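Local coordinates for protein geranyltranstransferase (Campylobacter jejuni, PDB 3NPK) that probably catalyses the condensation of geranyl diphosphate with isopentenyl diphosphate to farnesyl diphosphate in isoprenoid biosynthesis, at residues T175-A180 and Q199-G204; G208-I213 and N255-C260. All coordinates share one frame; numbering follows the deposited sequence. Where two conformers were deposited one is given.

Both contacts are built on helix 194-220, a long helix of the all-helical prenyl synthase fold. Contact 1 joins its first half to the preceding helix 164-189, and contact 2 joins a later part of it to helix 246-265, so the two follow one another in series along the chain. Their centres lie about 12 Å apart, on the same side of the chain's centre, and they meet directly: Leu203 CD1 packs on Cys260 SG at 3.7 Å, and Ala176 CB on Gly208 CA at 3.9 Å. Helix 194-220 thus lies between two roughly antiparallel neighbours, the inner one close to the bound pyrophosphate and the other farther from the chain's centre.

Contact 1. Residues T175-A180 and Q199-G204; sequences TARLIA and QIYKLG
The hydroxyl of Tyr201 is gripped by one hydrogen bond, to Asn141 OD1 on helix 128-142, and also rests against the aliphatic part of Arg177, whose CG lies 3.6 Å from Tyr201 OH. The Arg177 chain runs extended from CG to NE past this hydroxyl, with its guanidinium plane 58° from the phenol ring; its NH1 makes a weak hydrogen bond to Asn145 O. Tyr201 CG is anti to its backbone N (chi1 -178°), which carries the ring across to helix 164-189. There Ala180 sits over one ring face in a CH-pi contact, CB being 3.5 Å from the ring centroid and displaced toward the CD1-CE1 side. The same methyl carbon is only 3.2 Å from Tyr201 O, so it fills the angle between ring and backbone. One turn on, Gly204 has no side chain to hold the helices apart, and its CA comes within 3.9 Å of Ala180 CA; the axes accordingly approach to 8.0 Å, crossing at 143° between their directions. Ile179 CG2, anti to its own backbone N, touches Gly204 O at 3.8 Å. No hydrogen bond links the two segments, and the join is a close, roughly antiparallel helix packing within the all-helical prenyl synthase fold, made where Ala180 meets Gly204. Ile179 also leans on Phe42, Leu46 and the pyrophosphate-pocket residue Arg43, its side chain about 7 Å from the bound ligand. Helix 42-54 packs on the Ile179 side of the crossing, and helix 128-142 meets it at Arg177 and Tyr201.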
ATOM      1  N   THR A 175      -1.197  -9.477  14.063  1.00  9.62           N
ATOM      2  CA  THR A 175      -1.535 -10.659  13.261  1.00 11.33           C
ATOM      3  C   THR A 175      -3.002 -11.020  13.197  1.00 10.43           C
ATOM      4  O   THR A 175      -3.470 -11.518  12.157  1.00 10.70           O
ATOM      5  CB  THR A 175      -0.768 -11.898  13.701  1.00 15.53           C
ATOM      6  OG1 THR A 175      -1.003 -12.115  15.084  1.00 16.52           O
ATOM      7  CG2 THR A 175       0.729 -11.693  13.526  1.00 17.84           C
ATOM      8  N   ALA A 176      -3.758 -10.783  14.267  1.00  9.44           N
ATOM      9  CA  ALA A 176      -5.124 -11.315  14.265  1.00  9.23           C
ATOM     10  C   ALA A 176      -6.037 -10.571  13.294  1.00  8.90           C
ATOM     11  O   ALA A 176      -6.900 -11.178  12.674  1.00  9.55           O
ATOM     12  CB  ALA A 176      -5.734 -11.309  15.661  1.00 10.28           C
ATOM     13  N   ARG A 177      -5.861  -9.258  13.163  1.00  9.42           N
ATOM     14  CA  ARG A 177      -6.783  -8.507  12.316  1.00  9.29           C
ATOM     15  C   ARG A 177      -6.709  -8.918  10.849  1.00  9.75           C
ATOM     16  O   ARG A 177      -7.729  -8.978  10.183  1.00 10.29           O
ATOM     17  CB  ARG A 177      -6.645  -6.989  12.514  1.00 10.67           C
ATOM     18  CG  ARG A 177      -7.431  -6.514  13.761  1.00 12.50           C
ATOM     19  CD  ARG A 177      -7.522  -5.009  13.900  1.00 14.37           C
ATOM     20  NE  ARG A 177      -8.283  -4.666  15.098  1.00 14.55           N
ATOM     21  CZ  ARG A 177      -8.712  -3.447  15.408  1.00 17.69           C
ATOM     22  NH1 ARG A 177      -8.452  -2.417  14.618  1.00 17.93           N
ATOM     23  NH2 ARG A 177      -9.416  -3.271  16.515  1.00 19.50           N
ATOM     24  N   LEU A 178      -5.514  -9.228  10.348  1.00  9.56           N
ATOM     25  CA  LEU A 178      -5.387  -9.658   8.955  1.00  9.83           C
ATOM     26  C   LEU A 178      -5.984 -11.061   8.730  1.00  9.89           C
ATOM     27  O   LEU A 178      -6.560 -11.336   7.670  1.00 10.48           O
ATOM     28  CB  LEU A 178      -3.925  -9.602   8.489  1.00 10.30           C
ATOM     29  CG  LEU A 178      -3.744  -9.774   6.969  1.00 10.21           C
ATOM     30  CD1 LEU A 178      -4.453  -8.689   6.196  1.00 11.59           C
ATOM     31  CD2 LEU A 178      -2.270  -9.808   6.596  1.00 11.29           C
ATOM     32  N   ILE A 179      -5.859 -11.944   9.726  1.00  9.28           N
ATOM     33  CA  ILE A 179      -6.509 -13.260   9.682  1.00  9.15           C
ATOM     34  C   ILE A 179      -8.038 -13.113   9.679  1.00  8.85           C
ATOM     35  O   ILE A 179      -8.740 -13.727   8.857  1.00 10.57           O
ATOM     36  CB  ILE A 179      -6.018 -14.157  10.848  1.00  9.99           C
ATOM     37  CG1 ILE A 179      -4.552 -14.539  10.605  1.00 10.93           C
ATOM     38  CG2 ILE A 179      -6.877 -15.402  10.995  1.00 10.08           C
ATOM     39  CD1 ILE A 179      -3.829 -15.074  11.812  1.00 11.29           C
ATOM     40  N   ALA A 180      -8.551 -12.281  10.573  1.00  9.05           N
ATOM     41  CA  ALA A 180      -9.984 -11.961  10.589  1.00  8.76           C
ATOM     42  C   ALA A 180     -10.432 -11.352   9.253  1.00  8.69           C
ATOM     43  O   ALA A 180     -11.510 -11.670   8.722  1.00  9.65           O
ATOM     44  CB  ALA A 180     -10.296 -11.001  11.748  1.00  9.21           C
ATOM     45  N   GLN A 199     -19.626 -12.173  12.881  1.00 11.33           N
ATOM     46  CA  GLN A 199     -19.302 -13.316  13.740  1.00 12.65           C
ATOM     47  C   GLN A 199     -18.045 -14.016  13.252  1.00 11.87           C
ATOM     48  O   GLN A 199     -17.205 -14.446  14.049  1.00 13.87           O
ATOM     49  CB  GLN A 199     -20.474 -14.302  13.814  1.00 15.91           C
ATOM     50  CG  GLN A 199     -21.652 -13.711  14.570  1.00 19.12           C
ATOM     51  CD  GLN A 199     -22.805 -14.673  14.740  1.00 24.25           C
ATOM     52  OE1 GLN A 199     -23.706 -14.426  15.543  1.00 28.25           O
ATOM     53  NE2 GLN A 199     -22.795 -15.764  13.977  1.00 24.22           N
ATOM     54  N   ILE A 200     -17.919 -14.135  11.936  1.00 10.24           N
ATOM     55  CA  ILE A 200     -16.776 -14.832  11.350  1.00 11.54           C
ATOM     56  C   ILE A 200     -15.487 -14.001  11.505  1.00 10.66           C
ATOM     57  O   ILE A 200     -14.421 -14.547  11.784  1.00 10.16           O
ATOM     58  CB  ILE A 200     -17.109 -15.224   9.886  1.00 13.79           C
ATOM     59  CG1 ILE A 200     -18.105 -16.389   9.879  1.00 16.20           C
ATOM     60  CG2 ILE A 200     -15.879 -15.589   9.107  1.00 16.95           C
ATOM     61  CD1 ILE A 200     -18.858 -16.570   8.547  1.00 17.73           C
ATOM     62  N   TYR A 201     -15.585 -12.682  11.373  1.00 10.50           N
ATOM     63  CA  TYR A 201     -14.444 -11.813  11.671  1.00 11.41           C
ATOM     64  C   TYR A 201     -13.978 -12.018  13.117  1.00 11.52           C
ATOM     65  O   TYR A 201     -12.787 -12.166  13.386  1.00 11.59           O
ATOM     66  CB  TYR A 201     -14.817 -10.358  11.416  1.00 10.20           C
ATOM     67  CG  TYR A 201     -13.703  -9.362  11.643  1.00 10.33           C
ATOM     68  CD1 TYR A 201     -12.849  -8.987  10.610  1.00  9.41           C
ATOM     69  CD2 TYR A 201     -13.514  -8.785  12.891  1.00 11.62           C
ATOM     70  CE1 TYR A 201     -11.840  -8.047  10.817  1.00  9.99           C
ATOM     71  CE2 TYR A 201     -12.507  -7.853  13.110  1.00 10.38           C
ATOM     72  CZ  TYR A 201     -11.672  -7.492  12.071  1.00  9.47           C
ATOM     73  OH  TYR A 201     -10.680  -6.568  12.277  1.00 10.94           O
ATOM     74  N   LYS A 202     -14.925 -12.052  14.049  1.00 11.92           N
ATOM     75  CA  LYS A 202     -14.580 -12.254  15.455  1.00 12.91           C
ATOM     76  C   LYS A 202     -13.928 -13.611  15.703  1.00 12.73           C
ATOM     77  O   LYS A 202     -13.023 -13.730  16.532  1.00 13.62           O
ATOM     78  CB  LYS A 202     -15.812 -12.072  16.335  1.00 15.49           C
ATOM     79  CG  LYS A 202     -16.264 -10.640  16.406  1.00 19.76           C
ATOM     80  CD  LYS A 202     -17.446 -10.505  17.348  1.00 25.02           C
ATOM     81  CE  LYS A 202     -17.788  -9.044  17.609  1.00 29.57           C
ATOM     82  NZ  LYS A 202     -18.445  -8.854  18.938  1.00 32.58           N
ATOM     83  N   LEU A 203     -14.348 -14.632  14.965  1.00 12.74           N
ATOM     84  CA  LEU A 203     -13.691 -15.934  15.061  1.00 12.73           C
ATOM     85  C   LEU A 203     -12.242 -15.835  14.582  1.00 11.69           C
ATOM     86  O   LEU A 203     -11.334 -16.384  15.215  1.00 13.05           O
ATOM     87  CB  LEU A 203     -14.456 -16.982  14.258  1.00 14.73           C
ATOM     88  CG  LEU A 203     -13.759 -18.327  14.046  1.00 16.16           C
ATOM     89  CD1 LEU A 203     -13.546 -19.056  15.377  1.00 16.71           C
ATOM     90  CD2 LEU A 203     -14.578 -19.210  13.084  1.00 18.34           C
ATOM     91  N   GLY A 204     -12.017 -15.118  13.484  1.00 11.34           N
ATOM     92  CA  GLY A 204     -10.648 -14.880  13.029  1.00 11.63           C
ATOM     93  C   GLY A 204      -9.773 -14.211  14.084  1.00 10.92           C
ATOM     94  O   GLY A 204      -8.608 -14.583  14.260  1.00 12.54           O
TER

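Contact 2. Residues G208-I213 and N255-C260; sequences GLIFQI and NLLNEC
Segments 208-213, on helix 194-220, and 255-260, on helix 246-265, run nearly antiparallel, at 151° between their directions, with axes 10.1 Å apart at closest approach. Their backbones stay well separated, the nearest alpha carbons being Ile210 CA and Leu256 CA at 6.7 Å, and apolar side chains bridge the interval. Ile210 reaches deepest: with CG1 anti to its carbonyl carbon (chi1 -73°), it slides past Leu256 in the opposite direction, CG1 lying 3.6 Å from Leu256 CB. Its terminal CD1 then ends 3.4 Å from Cys260 SG, a turn farther along the partner helix. Leu257 meets Ile210 obliquely from a second side, roughly a quarter-turn from Leu256, its CD2 4.0 Å from Ile210 CD1. This is an antiparallel helix pair of the all-helical prenyl synthase fold, formed by two helices well apart in sequence. Leu256 answers from the opposite helix by sending CD1 between two residues one turn apart. That methyl lies 3.7 Å from Leu209 CD2 and 3.6 Å from Ile213 CD1, and Leu256 crosses both side chains at about a right angle. Phe240 of helix 240-244 also packs on Leu209 and Ile213. Beside this apolar seam, Glu259 OE1 forms a salt bridge with Lys206 NZ, a charged tie between the same two helices. Phe211 instead stacks on Tyr282, a residue of the pyrophosphate pocket.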
ATOM      1  N   GLY A 208      -6.356 -15.848  15.709  1.00 13.76           N
ATOM      2  CA  GLY A 208      -5.096 -15.133  15.722  1.00 13.23           C
ATOM      3  C   GLY A 208      -4.465 -15.122  17.105  1.00 13.75           C
ATOM      4  O   GLY A 208      -3.261 -15.362  17.256  1.00 15.85           O
ATOM      5  N   LEU A 209      -5.277 -14.832  18.117  1.00 14.82           N
ATOM      6  CA  LEU A 209      -4.817 -14.810  19.505  1.00 18.83           C
ATOM      7  C   LEU A 209      -4.368 -16.195  19.958  1.00 17.90           C
ATOM      8  O   LEU A 209      -3.320 -16.347  20.591  1.00 19.84           O
ATOM      9  CB  LEU A 209      -5.948 -14.314  20.399  1.00 22.81           C
ATOM     10  CG  LEU A 209      -5.765 -14.334  21.912  1.00 26.98           C
ATOM     11  CD1 LEU A 209      -4.596 -13.459  22.298  1.00 28.69           C
ATOM     12  CD2 LEU A 209      -7.055 -13.851  22.553  1.00 27.76           C
ATOM     13  N   ILE A 210      -5.173 -17.207  19.648  1.00 16.58           N
ATOM     14  CA  ILE A 210      -4.830 -18.580  19.998  1.00 18.89           C
ATOM     15  C   ILE A 210      -3.465 -18.944  19.429  1.00 19.53           C
ATOM     16  O   ILE A 210      -2.631 -19.540  20.115  1.00 19.98           O
ATOM     17  CB  ILE A 210      -5.882 -19.570  19.461  1.00 19.92           C
ATOM     18  CG1 ILE A 210      -7.165 -19.478  20.287  1.00 21.02           C
ATOM     19  CG2 ILE A 210      -5.338 -21.008  19.501  1.00 20.90           C
ATOM     20  CD1 ILE A 210      -8.343 -20.165  19.640  1.00 20.96           C
ATOM     21  N   PHE A 211      -3.220 -18.572  18.176  1.00 18.99           N
ATOM     22  CA  PHE A 211      -1.961 -18.953  17.548  1.00 20.42           C
ATOM     23  C   PHE A 211      -0.772 -18.340  18.286  1.00 21.39           C
ATOM     24  O   PHE A 211       0.253 -18.992  18.470  1.00 23.10           O
ATOM     25  CB  PHE A 211      -1.918 -18.527  16.080  1.00 21.82           C
ATOM     26  CG  PHE A 211      -2.927 -19.217  15.210  1.00 22.68           C
ATOM     27  CD1 PHE A 211      -3.506 -20.417  15.592  1.00 22.68           C
ATOM     28  CD2 PHE A 211      -3.277 -18.674  13.985  1.00 24.28           C
ATOM     29  CE1 PHE A 211      -4.426 -21.051  14.774  1.00 22.95           C
ATOM     30  CE2 PHE A 211      -4.197 -19.300  13.164  1.00 24.37           C
ATOM     31  CZ  PHE A 211      -4.770 -20.495  13.559  1.00 23.38           C
ATOM     32  N   GLN A 212      -0.906 -17.087  18.707  1.00 20.87           N
ATOM     33  CA  GLN A 212       0.193 -16.411  19.389  0.53 20.80           C
ATOM     34  C   GLN A 212       0.436 -16.955  20.794  1.00 21.36           C
ATOM     35  O   GLN A 212       1.590 -17.098  21.224  1.00 23.09           O
ATOM     36  CB  GLN A 212      -0.048 -14.900  19.420  0.53 20.71           C
ATOM     37  CG  GLN A 212       0.048 -14.259  18.050  0.53 21.12           C
ATOM     38  CD  GLN A 212       1.364 -14.570  17.372  0.53 22.36           C
ATOM     39  OE1 GLN A 212       2.426 -14.455  17.982  0.53 22.68           O
ATOM     40  NE2 GLN A 212       1.303 -14.966  16.104  0.53 23.21           N
ATOM     41  N   ILE A 213      -0.636 -17.257  21.518  1.00 21.12           N
ATOM     42  CA  ILE A 213      -0.485 -17.866  22.837  1.00 22.18           C
ATOM     43  C   ILE A 213       0.196 -19.209  22.684  1.00 23.73           C
ATOM     44  O   ILE A 213       1.114 -19.535  23.436  1.00 23.68           O
ATOM     45  CB  ILE A 213      -1.834 -18.077  23.548  1.00 21.00           C
ATOM     46  CG1 ILE A 213      -2.546 -16.742  23.750  1.00 20.24           C
ATOM     47  CG2 ILE A 213      -1.618 -18.790  24.892  1.00 20.78           C
ATOM     48  CD1 ILE A 213      -3.967 -16.890  24.271  1.00 21.24           C
ATOM     49  N   ASN A 255      -9.171 -22.821  26.830  1.00 26.73           N
ATOM     50  CA  ASN A 255     -10.474 -22.160  26.916  1.00 28.13           C
ATOM     51  C   ASN A 255     -10.882 -21.503  25.598  1.00 26.60           C
ATOM     52  O   ASN A 255     -12.026 -21.642  25.138  1.00 26.58           O
ATOM     53  CB  ASN A 255     -10.489 -21.118  28.040  1.00 30.60           C
ATOM     54  CG  ASN A 255     -10.515 -21.750  29.421  1.00 33.33           C
ATOM     55  OD1 ASN A 255     -10.840 -22.930  29.573  1.00 35.04           O
ATOM     56  ND2 ASN A 255     -10.174 -20.965  30.436  1.00 33.88           N
ATOM     57  N   LEU A 256      -9.941 -20.786  24.997  1.00 24.51           N
ATOM     58  CA  LEU A 256     -10.189 -20.112  23.729  1.00 24.41           C
ATOM     59  C   LEU A 256     -10.506 -21.098  22.614  1.00 23.18           C
ATOM     60  O   LEU A 256     -11.414 -20.858  21.828  1.00 23.36           O
ATOM     61  CB  LEU A 256      -9.001 -19.234  23.341  1.00 24.80           C
ATOM     62  CG  LEU A 256      -8.871 -17.975  24.194  1.00 25.56           C
ATOM     63  CD1 LEU A 256      -7.556 -17.272  23.912  1.00 26.17           C
ATOM     64  CD2 LEU A 256     -10.057 -17.031  23.982  1.00 26.65           C
ATOM     65  N   LEU A 257      -9.764 -22.202  22.554  1.00 23.14           N
ATOM     66  CA  LEU A 257     -10.048 -23.267  21.588  1.00 23.61           C
ATOM     67  C   LEU A 257     -11.443 -23.869  21.769  1.00 23.97           C
ATOM     68  O   LEU A 257     -12.134 -24.142  20.787  1.00 23.65           O
ATOM     69  CB  LEU A 257      -8.981 -24.369  21.644  1.00 23.86           C
ATOM     70  CG  LEU A 257      -7.720 -24.077  20.822  1.00 23.96           C
ATOM     71  CD1 LEU A 257      -6.583 -25.049  21.165  1.00 25.31           C
ATOM     72  CD2 LEU A 257      -8.037 -24.096  19.318  1.00 23.81           C
ATOM     73  N   ASN A 258     -11.864 -24.080  23.014  1.00 24.72           N
ATOM     74  CA  ASN A 258     -13.218 -24.581  23.257  1.00 25.48           C
ATOM     75  C   ASN A 258     -14.279 -23.590  22.785  1.00 23.94           C
ATOM     76  O   ASN A 258     -15.308 -23.982  22.235  1.00 22.73           O
ATOM     77  CB  ASN A 258     -13.439 -24.937  24.732  1.00 27.87           C
ATOM     78  CG  ASN A 258     -14.835 -25.486  24.991  1.00 30.84           C
ATOM     79  OD1 ASN A 258     -15.700 -24.787  25.518  1.00 32.31           O
ATOM     80  ND2 ASN A 258     -15.068 -26.736  24.591  1.00 31.84           N
ATOM     81  N   GLU A 259     -14.031 -22.302  22.998  1.00 23.44           N
ATOM     82  CA  GLU A 259     -14.934 -21.287  22.483  1.00 23.69           C
ATOM     83  C   GLU A 259     -14.967 -21.340  20.958  1.00 22.84           C
ATOM     84  O   GLU A 259     -16.031 -21.265  20.343  1.00 23.85           O
ATOM     85  CB  GLU A 259     -14.510 -19.904  22.962  1.00 25.57           C
ATOM     86  CG  GLU A 259     -14.723 -19.708  24.454  1.00 28.87           C
ATOM     87  CD  GLU A 259     -14.202 -18.383  24.957  1.00 31.99           C
ATOM     88  OE1 GLU A 259     -13.719 -17.572  24.136  1.00 32.62           O
ATOM     89  OE2 GLU A 259     -14.279 -18.155  26.182  1.00 33.68           O
ATOM     90  N   CYS A 260     -13.798 -21.476  20.345  1.00 21.58           N
ATOM     91  CA  CYS A 260     -13.749 -21.571  18.891  0.62 21.10           C
ATOM     92  C   CYS A 260     -14.518 -22.790  18.387  1.00 20.81           C
ATOM     93  O   CYS A 260     -15.177 -22.711  17.352  1.00 20.66           O
ATOM     94  CB  CYS A 260     -12.306 -21.566  18.366  0.62 21.47           C
ATOM     95  SG  CYS A 260     -11.512 -19.933  18.384  0.62 22.06           S
TER